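Local structure of hypothetical NUDIX hydrolase (Listeria monocytogenes, 3SON) at residues 11-22 with 133-141; 53-61 with 95-106. The protein is a putative Nudix hydrolase, of a family that typically cleaves nucleoside diphosphates linked to another group with the help of a divalent metal. All coordinates share one frame; numbering follows the deposited sequence.

Overall arrangement
From the N terminus, strand 7-15 turns back through a hairpin into strand 20-27, and this hairpin holds the first half of interaction 1. The chain then runs through strand 33-39 into helix 46-58, whose last residues and following turn open interaction 2. Strands 66-76 and 87-96 come next, and the end of the second with the loop after it closes interaction 2 at 95-106. Interaction 1 closes last, on helix 128-142, so interaction 2 is nested inside its loop. The centres lie about 16 Å apart, and both contacts reach the same mixed sheet, where strands 7-15 and 87-96 are parallel neighbours: interaction 1 packs the late helix against it, interaction 2 joins the metal-bearing helix to its edge and the loop beyond.

Interaction 1. Residues 11-22 with 133-141; sequences IPFIKTEANYQF and ALYELNERL
L141 sits over the ring of Y20: its CB lies 3.9 Å from the centroid of that ring, only 15° off the normal, a CH-pi contact over the face. From there its two methyls spread apart, CD1 running between the Y20 and F22 rings and CD2 reaching F13 CE2 at 3.7 Å. F13 CG stands between its backbone N and carbonyl carbon (chi1 67°), which turns one face of the ring to L141 CD1. A turn earlier, L137 goes tip to tip with I11, and the pair is tight, CD2 to I11 CG2 being 3.5 Å. This is helix 128-142 lying on one face of the central sheet of the Nudix fold, against the hairpin of strands 7-15 and 20-27. F22 is wedged among four helix residues. L134, its CG trans to the backbone N, lays CD1 over one face of the ring, while L137 CD2 and N138 OD1 come at the edge, the amide plane of N138 77° from the ring. I11 CD1 reaches further back along the helix, to A133 CB at 4.0 Å. A water donates to N138 OD1 at 2.6 Å and to OD1 of the poorly ordered N19.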
loop_
_atom_site.group_PDB
_atom_site.type_symbol
_atom_site.label_atom_id
_atom_site.label_comp_id
_atom_site.label_asym_id
_atom_site.label_seq_id
_atom_site.Cartn_x
_atom_site.Cartn_y
_atom_site.Cartn_z
ATOM N N ILE A 11 13.914 -1.826 5.764
ATOM C CA ILE A 11 13.859 -3.157 6.345
ATOM C C ILE A 11 15.286 -3.621 6.585
ATOM O O ILE A 11 16.030 -3.832 5.637
ATOM C CB ILE A 11 13.171 -4.162 5.399
ATOM C CG1 ILE A 11 11.738 -3.710 5.080
ATOM C CG2 ILE A 11 13.155 -5.617 5.972
ATOM C CD1 ILE A 11 11.050 -4.572 4.044
ATOM N N PRO A 12 15.692 -3.770 7.849
ATOM C CA PRO A 12 17.046 -4.354 8.091
ATOM C C PRO A 12 17.029 -5.857 7.831
ATOM O O PRO A 12 15.988 -6.510 8.032
ATOM C CB PRO A 12 17.248 -4.123 9.599
ATOM C CG PRO A 12 16.135 -3.235 10.022
ATOM C CD PRO A 12 14.988 -3.554 9.117
ATOM N N PHE A 13 18.138 -6.427 7.329
ATOM C CA PHE A 13 18.239 -7.883 7.197
ATOM C C PHE A 13 19.672 -8.369 7.426
ATOM O O PHE A 13 20.625 -7.582 7.333
ATOM C CB PHE A 13 17.748 -8.392 5.838
ATOM C CG PHE A 13 18.608 -7.977 4.697
ATOM C CD1 PHE A 13 18.418 -6.747 4.081
ATOM C CD2 PHE A 13 19.654 -8.799 4.247
ATOM C CE1 PHE A 13 19.203 -6.363 3.042
ATOM C CE2 PHE A 13 20.438 -8.423 3.187
ATOM C CZ PHE A 13 20.256 -7.203 2.594
ATOM N N ILE A 14 19.806 -9.663 7.768
ATOM C CA ILE A 14 21.129 -10.276 7.977
ATOM C C ILE A 14 21.123 -11.617 7.291
ATOM O O ILE A 14 20.087 -12.293 7.256
ATOM C CB ILE A 14 21.509 -10.489 9.455
ATOM C CG1 ILE A 14 20.401 -11.233 10.196
ATOM C CG2 ILE A 14 21.776 -9.172 10.152
ATOM C CD1 ILE A 14 20.703 -11.484 11.675
ATOM N N LYS A 15 22.263 -11.977 6.704
ATOM C CA LYS A 15 22.489 -13.328 6.186
ATOM C C LYS A 15 23.059 -14.238 7.276
ATOM O O LYS A 15 24.130 -13.967 7.804
ATOM C CB LYS A 15 23.481 -13.297 5.028
ATOM C CG LYS A 15 23.506 -14.606 4.227
ATOM C CD LYS A 15 24.672 -14.690 3.223
ATOM C CE LYS A 15 24.316 -15.518 2.002
ATOM N NZ LYS A 15 23.537 -16.746 2.331
ATOM N N THR A 16 22.332 -15.302 7.615
ATOM C CA THR A 16 22.824 -16.344 8.540
ATOM C C THR A 16 23.402 -17.528 7.751
ATOM O O THR A 16 23.301 -17.577 6.522
ATOM C CB THR A 16 21.698 -16.872 9.448
ATOM O OG1 THR A 16 20.585 -17.310 8.645
ATOM C CG2 THR A 16 21.245 -15.796 10.407
ATOM N N GLU A 17 24.004 -18.483 8.453
ATOM C CA GLU A 17 24.518 -19.684 7.794
ATOM C C GLU A 17 23.369 -20.376 7.043
ATOM O O GLU A 17 23.498 -20.719 5.867
ATOM C CB GLU A 17 25.151 -20.638 8.814
ATOM N N ALA A 18 22.232 -20.516 7.721
ATOM C CA ALA A 18 21.056 -21.183 7.160
ATOM C C ALA A 18 20.306 -20.339 6.128
ATOM O O ALA A 18 20.212 -20.706 4.953
ATOM C CB ALA A 18 20.103 -21.559 8.282
ATOM N N ASN A 19 19.796 -19.197 6.587
ATOM C CA ASN A 19 18.775 -18.448 5.866
ATOM C C ASN A 19 19.034 -16.933 5.965
ATOM O O ASN A 19 20.158 -16.503 6.201
ATOM C CB ASN A 19 17.412 -18.793 6.500
ATOM C CG ASN A 19 16.229 -18.378 5.644
ATOM O OD1 ASN A 19 16.382 -17.960 4.491
ATOM N ND2 ASN A 19 15.034 -18.487 6.213
ATOM N N TYR A 20 17.999 -16.142 5.713
ATOM C CA TYR A 20 18.045 -14.734 5.983
ATOM C C TYR A 20 17.120 -14.467 7.133
ATOM O O TYR A 20 16.093 -15.159 7.312
ATOM C CB TYR A 20 17.573 -13.933 4.784
ATOM C CG TYR A 20 18.552 -13.956 3.634
ATOM C CD1 TYR A 20 19.602 -13.059 3.597
ATOM C CD2 TYR A 20 18.418 -14.860 2.594
ATOM C CE1 TYR A 20 20.511 -13.062 2.552
ATOM C CE2 TYR A 20 19.331 -14.880 1.550
ATOM C CZ TYR A 20 20.371 -13.960 1.537
ATOM O OH TYR A 20 21.306 -13.940 0.521
ATOM N N GLN A 21 17.515 -13.500 7.948
ATOM C CA GLN A 21 16.666 -12.987 8.993
ATOM C C GLN A 21 16.377 -11.499 8.782
ATOM O O GLN A 21 17.184 -10.765 8.180
ATOM C CB GLN A 21 17.277 -13.256 10.354
ATOM C CG GLN A 21 17.360 -14.762 10.639
ATOM C CD GLN A 21 17.459 -15.076 12.110
ATOM O OE1 GLN A 21 18.087 -14.353 12.853
ATOM N NE2 GLN A 21 16.814 -16.154 12.538
ATOM N N PHE A 22 15.273 -11.049 9.368
ATOM C CA PHE A 22 14.759 -9.725 9.147
ATOM C C PHE A 22 14.547 -9.064 10.510
ATOM O O PHE A 22 14.129 -9.712 11.496
ATOM C CB PHE A 22 13.448 -9.820 8.361
ATOM C CG PHE A 22 13.605 -10.505 7.034
ATOM C CD1 PHE A 22 14.080 -9.777 5.962
ATOM C CD2 PHE A 22 13.377 -11.851 6.880
ATOM C CE1 PHE A 22 14.311 -10.368 4.751
ATOM C CE2 PHE A 22 13.551 -12.458 5.647
ATOM C CZ PHE A 22 14.064 -11.723 4.600
ATOM N N ALA A 133 6.389 -5.074 0.880
ATOM C CA ALA A 133 7.834 -4.755 0.801
ATOM C C ALA A 133 8.734 -5.947 1.267
ATOM O O ALA A 133 9.775 -6.340 0.601
ATOM C CB ALA A 133 8.144 -3.441 1.579
ATOM N N LEU A 134 8.282 -6.625 2.302
ATOM C CA LEU A 134 9.069 -7.714 2.867
ATOM C C LEU A 134 9.064 -8.896 1.906
ATOM O O LEU A 134 10.084 -9.511 1.706
ATOM C CB LEU A 134 8.537 -8.121 4.247
ATOM C CG LEU A 134 9.316 -9.266 4.894
ATOM C CD1 LEU A 134 10.734 -8.840 5.100
ATOM C CD2 LEU A 134 8.698 -9.677 6.229
ATOM N N TYR A 135 7.907 -9.201 1.315
ATOM C CA TYR A 135 7.812 -10.249 0.280
ATOM C C TYR A 135 8.823 -10.023 -0.833
ATOM O O TYR A 135 9.564 -10.943 -1.252
ATOM C CB TYR A 135 6.384 -10.284 -0.304
ATOM C CG TYR A 135 6.303 -11.144 -1.487
ATOM C CD1 TYR A 135 6.287 -12.511 -1.365
ATOM C CD2 TYR A 135 6.328 -10.600 -2.757
ATOM C CE1 TYR A 135 6.279 -13.334 -2.505
ATOM C CE2 TYR A 135 6.311 -11.396 -3.866
ATOM C CZ TYR A 135 6.297 -12.761 -3.733
ATOM O OH TYR A 135 6.279 -13.550 -4.887
ATOM N N GLU A 136 8.787 -8.828 -1.391
ATOM C CA GLU A 136 9.716 -8.457 -2.480
ATOM C C GLU A 136 11.185 -8.655 -2.030
ATOM O O GLU A 136 11.994 -9.224 -2.723
ATOM C CB GLU A 136 9.479 -7.005 -2.900
ATOM C CG GLU A 136 10.478 -6.626 -3.985
ATOM C CD GLU A 136 10.467 -5.159 -4.369
ATOM O OE1 GLU A 136 9.573 -4.368 -3.900
ATOM O OE2 GLU A 136 11.412 -4.783 -5.125
ATOM N N LEU A 137 11.541 -8.083 -0.896
ATOM C CA LEU A 137 12.904 -8.265 -0.372
ATOM C C LEU A 137 13.313 -9.751 -0.283
ATOM O O LEU A 137 14.432 -10.138 -0.666
ATOM C CB LEU A 137 13.042 -7.611 1.006
ATOM C CG LEU A 137 14.409 -7.773 1.732
ATOM C CD1 LEU A 137 15.593 -7.415 0.825
ATOM C CD2 LEU A 137 14.462 -7.098 3.120
ATOM N N ASN A 138 12.406 -10.554 0.233
ATOM C CA ASN A 138 12.654 -11.914 0.459
ATOM C C ASN A 138 12.860 -12.664 -0.875
ATOM O O ASN A 138 13.840 -13.409 -1.051
ATOM C CB ASN A 138 11.551 -12.554 1.282
ATOM C CG ASN A 138 11.899 -13.962 1.669
ATOM O OD1 ASN A 138 12.972 -14.216 2.266
ATOM N ND2 ASN A 138 11.029 -14.918 1.298
ATOM N N GLU A 139 12.010 -12.379 -1.865
ATOM C CA GLU A 139 12.215 -12.958 -3.211
ATOM C C GLU A 139 13.522 -12.523 -3.837
ATOM O O GLU A 139 14.254 -13.349 -4.406
ATOM C CB GLU A 139 11.025 -12.626 -4.133
ATOM C CG GLU A 139 9.721 -13.278 -3.730
ATOM C CD GLU A 139 9.850 -14.785 -3.658
ATOM O OE1 GLU A 139 10.204 -15.414 -4.683
ATOM O OE2 GLU A 139 9.604 -15.334 -2.563
ATOM N N ARG A 140 13.848 -11.242 -3.714
ATOM C CA ARG A 140 15.121 -10.722 -4.200
ATOM C C ARG A 140 16.338 -11.336 -3.512
ATOM O O ARG A 140 17.252 -11.729 -4.187
ATOM C CB ARG A 140 15.154 -9.246 -4.127
ATOM C CG ARG A 140 14.273 -8.521 -5.111
ATOM C CD ARG A 140 14.496 -7.040 -4.919
ATOM N NE ARG A 140 13.713 -6.241 -5.844
ATOM C CZ ARG A 140 14.085 -5.938 -7.075
ATOM N NH1 ARG A 140 15.241 -6.413 -7.580
ATOM N NH2 ARG A 140 13.266 -5.201 -7.830
ATOM N N LEU A 141 16.305 -11.518 -2.201
ATOM C CA LEU A 141 17.430 -12.166 -1.543
ATOM C C LEU A 141 17.576 -13.582 -2.120
ATOM O O LEU A 141 18.618 -13.917 -2.647
ATOM C CB LEU A 141 17.261 -12.196 -0.039
ATOM C CG LEU A 141 17.402 -10.817 0.615
ATOM C CD1 LEU A 141 17.006 -10.823 2.133
ATOM C CD2 LEU A 141 18.821 -10.318 0.387
HETATM O O HOH W 1 13.696 -16.314 3.693
#

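Interaction 2. Residues 53-61 with 95-106; sequences ESIEELNLD and IDLTSCSYQVTL. With CA (calcium ion), chain C.
The contact lies at the end of the Nudix box, the family's signature loop-helix-loop, where the metal-bearing helix 46-58 gives way to a turn that packs on the loop after strand 87-96. On the side of the helix away from that loop, E53 binds the calcium ion through OE1 at 2.3 Å and E57 through OE2; the carbonyl O of A37 and two waters are further ligands. One of these waters also donates to E56 OE1, a second-shell link. Glutamates of this helix hold the catalytic metals in related enzymes, so a similar role is probable here. N59, the first residue after the helix, has positive phi (45°), at the position where the box usually has glycine. The carbonyl of L58, the last helical residue, is taken up by the loop: T105 N donates to L58 O at 3.1 Å, from above the carbonyl plane, and V104 CA adds a CA-H...O contact to the same oxygen. The leucines flanking N59 supply the apolar packing. L58 lies side by side with V104 and L106, its CD2 3.9 Å from L106 CD2, and its CD1 meets L97 CD1. L60 reaches tip to tip with I95, CD1 to CD1 at 3.8 Å, while its other methyl, CD2, touches V104 CG2 and L97 CD2. Nearer the metal, S54 CB rests on I95 CD1, and its hydroxyl bonds back to A50 O. The exposed side chains of N59 and T105 cross at about a right angle, and N59 ND2 donates to T105 O at 3.0 Å with an N-H...O angle of 161°.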
loop_
_atom_site.group_PDB
_atom_site.type_symbol
_atom_site.label_atom_id
_atom_site.label_comp_id
_atom_site.label_asym_id
_atom_site.label_seq_id
_atom_site.Cartn_x
_atom_site.Cartn_y
_atom_site.Cartn_z
ATOM N N GLU A 53 17.372 8.135 8.475
ATOM C CA GLU A 53 16.425 7.485 9.399
ATOM C C GLU A 53 17.022 6.198 9.927
ATOM O O GLU A 53 16.803 5.827 11.095
ATOM C CB GLU A 53 15.088 7.218 8.722
ATOM C CG GLU A 53 14.342 8.499 8.453
ATOM C CD GLU A 53 13.749 9.155 9.734
ATOM O OE1 GLU A 53 13.539 8.434 10.734
ATOM O OE2 GLU A 53 13.427 10.376 9.682
ATOM N N SER A 54 17.703 5.471 9.049
ATOM C CA SER A 54 18.390 4.261 9.417
ATOM C C SER A 54 19.468 4.558 10.448
ATOM O O SER A 54 19.594 3.835 11.443
ATOM C CB SER A 54 18.988 3.582 8.164
ATOM O OG SER A 54 17.902 3.176 7.333
ATOM N N ILE A 55 20.290 5.574 10.210
ATOM C CA ILE A 55 21.278 6.001 11.209
ATOM C C ILE A 55 20.636 6.458 12.557
ATOM O O ILE A 55 21.131 6.114 13.607
ATOM C CB ILE A 55 22.159 7.145 10.671
ATOM C CG1 ILE A 55 23.015 6.705 9.473
ATOM C CG2 ILE A 55 22.993 7.684 11.827
ATOM C CD1 ILE A 55 23.553 7.854 8.615
ATOM N N GLU A 56 19.530 7.217 12.522
ATOM C CA GLU A 56 18.907 7.689 13.727
ATOM C C GLU A 56 18.365 6.491 14.520
ATOM O O GLU A 56 18.590 6.375 15.718
ATOM C CB GLU A 56 17.760 8.684 13.433
ATOM C CG GLU A 56 18.194 10.009 12.767
ATOM C CD GLU A 56 17.026 10.988 12.487
ATOM O OE1 GLU A 56 15.845 10.576 12.633
ATOM O OE2 GLU A 56 17.294 12.182 12.121
ATOM N N GLU A 57 17.695 5.572 13.849
ATOM C CA GLU A 57 17.008 4.520 14.599
ATOM C C GLU A 57 17.894 3.384 15.080
ATOM O O GLU A 57 17.566 2.753 16.089
ATOM C CB GLU A 57 15.826 3.971 13.788
ATOM C CG GLU A 57 14.744 5.019 13.517
ATOM C CD GLU A 57 13.437 4.416 13.068
ATOM O OE1 GLU A 57 13.203 3.210 13.348
ATOM O OE2 GLU A 57 12.632 5.127 12.424
ATOM N N LEU A 58 18.975 3.089 14.353
ATOM C CA LEU A 58 19.891 1.975 14.651
ATOM C C LEU A 58 21.279 2.372 15.186
ATOM O O LEU A 58 22.102 1.511 15.513
ATOM C CB LEU A 58 20.007 1.070 13.369
ATOM C CG LEU A 58 18.678 0.681 12.773
ATOM C CD1 LEU A 58 18.881 -0.131 11.505
ATOM C CD2 LEU A 58 17.836 -0.122 13.742
ATOM N N ASN A 59 21.472 3.682 15.368
ATOM C CA ASN A 59 22.701 4.290 15.862
ATOM C C ASN A 59 23.960 3.711 15.210
ATOM O O ASN A 59 24.866 3.220 15.878
ATOM C CB ASN A 59 22.713 4.246 17.385
ATOM C CG ASN A 59 21.700 5.203 17.979
ATOM O OD1 ASN A 59 21.843 6.421 17.875
ATOM N ND2 ASN A 59 20.632 4.662 18.539
ATOM N N LEU A 60 23.988 3.787 13.892
ATOM C CA LEU A 60 25.048 3.163 13.081
ATOM C C LEU A 60 26.146 4.157 12.720
ATOM O O LEU A 60 25.870 5.327 12.556
ATOM C CB LEU A 60 24.493 2.663 11.740
ATOM C CG LEU A 60 23.280 1.748 11.616
ATOM C CD1 LEU A 60 22.772 1.740 10.162
ATOM C CD2 LEU A 60 23.632 0.352 12.088
ATOM N N ASP A 61 27.372 3.667 12.535
ATOM C CA ASP A 61 28.457 4.478 11.935
ATOM C C ASP A 61 28.023 5.005 10.532
ATOM O O ASP A 61 26.849 4.906 10.169
ATOM C CB ASP A 61 29.755 3.662 11.858
ATOM C CG ASP A 61 29.619 2.418 10.987
ATOM O OD1 ASP A 61 29.730 1.300 11.536
ATOM O OD2 ASP A 61 29.393 2.554 9.763
ATOM N N ILE A 95 18.464 -2.739 4.358
ATOM C CA ILE A 95 19.797 -2.495 4.764
ATOM C C ILE A 95 20.394 -3.765 5.248
ATOM O O ILE A 95 19.779 -4.444 6.094
ATOM C CB ILE A 95 19.828 -1.318 5.807
ATOM C CG1 ILE A 95 21.253 -0.999 6.303
ATOM C CG2 ILE A 95 18.882 -1.544 7.012
ATOM C CD1 ILE A 95 21.303 0.359 6.959
ATOM N N ASP A 96 21.597 -4.074 4.731
ATOM C CA ASP A 96 22.316 -5.277 5.140
ATOM C C ASP A 96 23.138 -5.012 6.361
ATOM O O ASP A 96 24.152 -4.315 6.280
ATOM C CB ASP A 96 23.208 -5.774 3.967
ATOM C CG ASP A 96 23.792 -7.179 4.177
ATOM O OD1 ASP A 96 23.689 -7.750 5.295
ATOM O OD2 ASP A 96 24.345 -7.739 3.170
ATOM N N LEU A 97 22.767 -5.614 7.496
ATOM C CA LEU A 97 23.552 -5.464 8.702
ATOM C C LEU A 97 24.272 -6.753 9.102
ATOM O O LEU A 97 24.641 -6.899 10.272
ATOM C CB LEU A 97 22.682 -4.994 9.848
ATOM C CG LEU A 97 21.790 -3.744 9.591
ATOM C CD1 LEU A 97 20.845 -3.506 10.754
ATOM C CD2 LEU A 97 22.623 -2.511 9.331
ATOM N N THR A 98 24.558 -7.631 8.130
ATOM C CA THR A 98 25.252 -8.903 8.385
ATOM C C THR A 98 26.606 -8.670 9.089
ATOM O O THR A 98 26.982 -9.406 10.032
ATOM C CB THR A 98 25.466 -9.700 7.074
ATOM O OG1 THR A 98 24.203 -9.883 6.412
ATOM C CG2 THR A 98 26.122 -11.079 7.363
ATOM N N SER A 99 27.319 -7.627 8.697
ATOM C CA SER A 99 28.645 -7.365 9.282
ATOM C C SER A 99 28.641 -6.426 10.484
ATOM O O SER A 99 29.671 -6.235 11.101
ATOM C CB SER A 99 29.581 -6.792 8.212
ATOM O OG SER A 99 29.130 -5.496 7.826
ATOM N N CYS A 100 27.489 -5.862 10.852
ATOM C CA CYS A 100 27.483 -4.819 11.877
ATOM C C CYS A 100 26.333 -4.889 12.830
ATOM O O CYS A 100 26.108 -3.944 13.597
ATOM C CB CYS A 100 27.549 -3.424 11.231
ATOM S SG CYS A 100 26.115 -2.993 10.220
ATOM N N SER A 101 25.623 -6.017 12.830
ATOM C CA SER A 101 24.466 -6.157 13.690
ATOM C C SER A 101 24.817 -6.004 15.180
ATOM O O SER A 101 23.979 -5.543 15.963
ATOM C CB SER A 101 23.738 -7.479 13.406
ATOM O OG SER A 101 24.538 -8.592 13.696
ATOM N N TYR A 102 26.065 -6.311 15.555
ATOM C CA TYR A 102 26.522 -6.119 16.949
ATOM C C TYR A 102 26.619 -4.656 17.339
ATOM O O TYR A 102 26.606 -4.324 18.523
ATOM C CB TYR A 102 27.896 -6.759 17.216
ATOM C CG TYR A 102 27.972 -8.278 17.098
ATOM C CD1 TYR A 102 26.815 -9.066 17.010
ATOM C CD2 TYR A 102 29.218 -8.932 17.132
ATOM C CE1 TYR A 102 26.897 -10.448 16.904
ATOM C CE2 TYR A 102 29.310 -10.315 17.036
ATOM C CZ TYR A 102 28.149 -11.074 16.926
ATOM O OH TYR A 102 28.229 -12.448 16.836
ATOM N N GLN A 103 26.775 -3.784 16.356
ATOM C CA GLN A 103 26.926 -2.371 16.619
ATOM C C GLN A 103 25.600 -1.628 16.774
ATOM O O GLN A 103 25.591 -0.466 17.164
ATOM C CB GLN A 103 27.711 -1.709 15.505
ATOM C CG GLN A 103 29.149 -2.180 15.432
ATOM C CD GLN A 103 29.882 -1.578 14.261
ATOM O OE1 GLN A 103 30.333 -0.430 14.317
ATOM N NE2 GLN A 103 30.015 -2.351 13.191
ATOM N N VAL A 104 24.497 -2.274 16.423
ATOM C CA VAL A 104 23.207 -1.649 16.424
ATOM C C VAL A 104 22.720 -1.374 17.857
ATOM O O VAL A 104 22.804 -2.255 18.712
ATOM C CB VAL A 104 22.186 -2.572 15.702
ATOM C CG1 VAL A 104 20.788 -1.992 15.799
ATOM C CG2 VAL A 104 22.596 -2.786 14.221
ATOM N N THR A 105 22.329 -0.148 18.138
ATOM C CA THR A 105 21.663 0.184 19.424
ATOM C C THR A 105 20.418 0.996 19.064
ATOM O O THR A 105 20.405 1.735 18.080
ATOM C CB THR A 105 22.585 0.922 20.478
ATOM O OG1 THR A 105 22.986 2.211 20.013
ATOM C CG2 THR A 105 23.915 0.077 20.832
ATOM N N LEU A 106 19.368 0.876 19.864
ATOM C CA LEU A 106 18.109 1.528 19.504
ATOM C C LEU A 106 17.933 2.866 20.222
ATOM O O LEU A 106 18.593 3.101 21.189
ATOM C CB LEU A 106 16.956 0.594 19.825
ATOM C CG LEU A 106 17.008 -0.742 19.087
ATOM C CD1 LEU A 106 15.828 -1.658 19.436
ATOM C CD2 LEU A 106 17.072 -0.402 17.607
HETATM CA CA CA C . 11.959 7.691 12.286
HETATM O O HOH W 2 13.006 9.352 13.159
HETATM O O HOH W 3 9.445 8.585 12.326
#